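Local coordinates for biofilm-surface layer protein A (Bacillus subtilis, PDB 4BHU) that self-polymerizes into a mechanically stable layer that coats the surface of Bacillus subtilis biofilms and makes them hydrophobic, at residues 100-106 with 119-125. The protein carries 1 engineered substitution. Sequence-based numbering, arbitrary orientation.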
loop_
_atom_site.group_PDB
_atom_site.type_symbol
_atom_site.label_atom_id
_atom_site.label_comp_id
_atom_site.label_asym_id
_atom_site.label_seq_id
_atom_site.Cartn_x
_atom_site.Cartn_y
_atom_site.Cartn_z
ATOM N N GLY I 100 -55.984 -16.139 -11.171
ATOM C CA GLY I 100 -55.832 -14.744 -11.536
ATOM C C GLY I 100 -54.407 -14.460 -12.011
ATOM O O GLY I 100 -53.552 -15.345 -12.031
ATOM N N THR I 101 -54.156 -13.221 -12.408
ATOM C CA THR I 101 -52.802 -12.813 -12.750
ATOM C C THR I 101 -52.172 -12.169 -11.517
ATOM O O THR I 101 -52.814 -11.363 -10.829
ATOM C CB THR I 101 -52.789 -11.828 -13.922
ATOM O OG1 THR I 101 -53.478 -10.627 -13.544
ATOM C CG2 THR I 101 -53.468 -12.438 -15.120
ATOM N N TYR I 102 -50.918 -12.543 -11.246
ATOM C CA TYR I 102 -50.170 -12.043 -10.095
ATOM C C TYR I 102 -48.862 -11.402 -10.551
ATOM O O TYR I 102 -48.079 -12.026 -11.287
ATOM C CB TYR I 102 -49.866 -13.194 -9.142
ATOM C CG TYR I 102 -51.096 -13.731 -8.453
ATOM C CD1 TYR I 102 -51.946 -14.621 -9.100
ATOM C CD2 TYR I 102 -51.415 -13.336 -7.150
ATOM C CE1 TYR I 102 -53.073 -15.118 -8.467
ATOM C CE2 TYR I 102 -52.526 -13.831 -6.508
ATOM C CZ TYR I 102 -53.360 -14.714 -7.169
ATOM O OH TYR I 102 -54.476 -15.202 -6.518
ATOM N N THR I 103 -48.642 -10.168 -10.105
ATOM C CA THR I 103 -47.495 -9.378 -10.527
ATOM C C THR I 103 -46.429 -9.263 -9.437
ATOM O O THR I 103 -46.716 -8.911 -8.285
ATOM C CB THR I 103 -47.917 -7.955 -10.944
ATOM O OG1 THR I 103 -48.930 -8.022 -11.958
ATOM C CG2 THR I 103 -46.707 -7.168 -11.472
ATOM N N PHE I 104 -45.197 -9.565 -9.835
ATOM C CA PHE I 104 -44.032 -9.482 -8.974
ATOM C C PHE I 104 -43.190 -8.289 -9.405
ATOM O O PHE I 104 -43.142 -7.948 -10.590
ATOM C CB PHE I 104 -43.187 -10.749 -9.095
ATOM C CG PHE I 104 -43.895 -11.991 -8.654
ATOM C CD1 PHE I 104 -44.790 -12.626 -9.495
ATOM C CD2 PHE I 104 -43.682 -12.518 -7.392
ATOM C CE1 PHE I 104 -45.443 -13.771 -9.090
ATOM C CE2 PHE I 104 -44.336 -13.668 -6.977
ATOM C CZ PHE I 104 -45.220 -14.293 -7.830
ATOM N N ARG I 105 -42.527 -7.677 -8.430
ATOM C CA ARG I 105 -41.715 -6.488 -8.645
ATOM C C ARG I 105 -40.330 -6.731 -8.056
ATOM O O ARG I 105 -40.151 -7.507 -7.114
ATOM C CB ARG I 105 -42.366 -5.257 -8.003
ATOM C CG ARG I 105 -43.721 -4.922 -8.608
ATOM C CD ARG I 105 -44.532 -3.918 -7.790
ATOM N NE ARG I 105 -45.801 -3.604 -8.454
ATOM C CZ ARG I 105 -46.895 -4.361 -8.386
ATOM N NH1 ARG I 105 -46.901 -5.486 -7.684
ATOM N NH2 ARG I 105 -47.996 -3.997 -9.029
ATOM N N ALA I 106 -39.338 -6.081 -8.635
ATOM C CA ALA I 106 -37.983 -6.205 -8.132
ATOM C C ALA I 106 -37.236 -4.970 -8.577
ATOM O O ALA I 106 -37.422 -4.491 -9.697
ATOM C CB ALA I 106 -37.312 -7.477 -8.665
ATOM N N ALA I 119 -38.406 -3.220 -12.107
ATOM C CA ALA I 119 -38.842 -4.167 -13.145
ATOM C C ALA I 119 -40.029 -5.009 -12.647
ATOM O O ALA I 119 -40.234 -5.132 -11.435
ATOM C CB ALA I 119 -37.708 -5.064 -13.556
ATOM N N GLU I 120 -40.779 -5.585 -13.590
ATOM C CA GLU I 120 -42.020 -6.322 -13.313
ATOM C C GLU I 120 -42.208 -7.509 -14.218
ATOM O O GLU I 120 -41.773 -7.505 -15.364
ATOM C CB GLU I 120 -43.238 -5.450 -13.578
ATOM C CG GLU I 120 -43.699 -4.583 -12.458
ATOM C CD GLU I 120 -44.980 -3.864 -12.841
ATOM O OE1 GLU I 120 -45.569 -4.250 -13.877
ATOM O OE2 GLU I 120 -45.382 -2.917 -12.131
ATOM N N ALA I 121 -42.907 -8.515 -13.711
ATOM C CA ALA I 121 -43.301 -9.648 -14.526
ATOM C C ALA I 121 -44.456 -10.352 -13.821
ATOM O O ALA I 121 -44.531 -10.336 -12.594
ATOM C CB ALA I 121 -42.147 -10.598 -14.734
ATOM N N SER I 122 -45.343 -10.969 -14.604
ATOM C CA SER I 122 -46.567 -11.577 -14.067
ATOM C C SER I 122 -46.627 -13.058 -14.350
ATOM O O SER I 122 -45.993 -13.536 -15.290
ATOM C CB SER I 122 -47.796 -10.913 -14.691
ATOM O OG SER I 122 -47.972 -9.606 -14.185
ATOM N N ILE I 123 -47.379 -13.784 -13.527
ATOM C CA ILE I 123 -47.741 -15.172 -13.820
ATOM C C ILE I 123 -49.274 -15.363 -13.824
ATOM O O ILE I 123 -50.011 -14.635 -13.150
ATOM C CB ILE I 123 -47.141 -16.182 -12.813
ATOM C CG1 ILE I 123 -47.552 -15.822 -11.390
ATOM C CG2 ILE I 123 -45.625 -16.260 -12.951
ATOM C CD1 ILE I 123 -47.098 -16.829 -10.351
ATOM N N ASP I 124 -49.734 -16.345 -14.596
ATOM C CA ASP I 124 -51.146 -16.713 -14.638
ATOM C C ASP I 124 -51.356 -17.970 -13.798
ATOM O O ASP I 124 -50.771 -19.016 -14.084
ATOM C CB ASP I 124 -51.576 -17.009 -16.082
ATOM C CG ASP I 124 -51.587 -15.775 -16.965
ATOM O OD1 ASP I 124 -51.916 -14.679 -16.477
ATOM O OD2 ASP I 124 -51.263 -15.906 -18.166
ATOM N N VAL I 125 -52.173 -17.878 -12.750
ATOM C CA VAL I 125 -52.551 -19.072 -11.992
ATOM C C VAL I 125 -53.894 -19.581 -12.532
ATOM O O VAL I 125 -54.877 -18.842 -12.564
ATOM C CB VAL I 125 -52.668 -18.787 -10.491
ATOM C CG1 VAL I 125 -53.200 -20.024 -9.754
ATOM C CG2 VAL I 125 -51.308 -18.379 -9.922
#
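Two neighbouring antiparallel strands of a beta hairpin, 100-106 and 119-125, pair at one edge of a sheet in the immunoglobulin-like (E-set) beta sandwich of this bacterial hydrophobin. The strand 119-125 is outermost within the chain, while 100-109 is flanked on its other side by 39-43. Gly100, Tyr102, Phe104 and Ala106 each form a two-way backbone hydrogen-bonded pair, with Val125, Ile123, Ala121 and Ala119 respectively; Tyr102 N–Ile123 O is 3.0 Å and Ile123 N–Tyr102 O 2.9 Å. The side chains of these pairs share the inward face. There Phe104 CE1 meets Ile123 CD1 edge-on at 3.7 Å, and Tyr102 CD1 lies 3.9 Å from Val125 CG2. Phe48 and, from the facing sheet, Leu27 of strand 22-30 and Ala10 of strand 7-12 cover this apolar layer. The outer face is polar: Arg105 NE and Glu120 OE2 make a long salt bridge (3.8 Å) in which no N-H points at the oxygen, Glu120 OE2 being hydrogen-bonded to Tyr118 OH, whereas the hydroxyls Thr103 OG1 and Ser122 OG join in a 2.9 Å hydrogen bond.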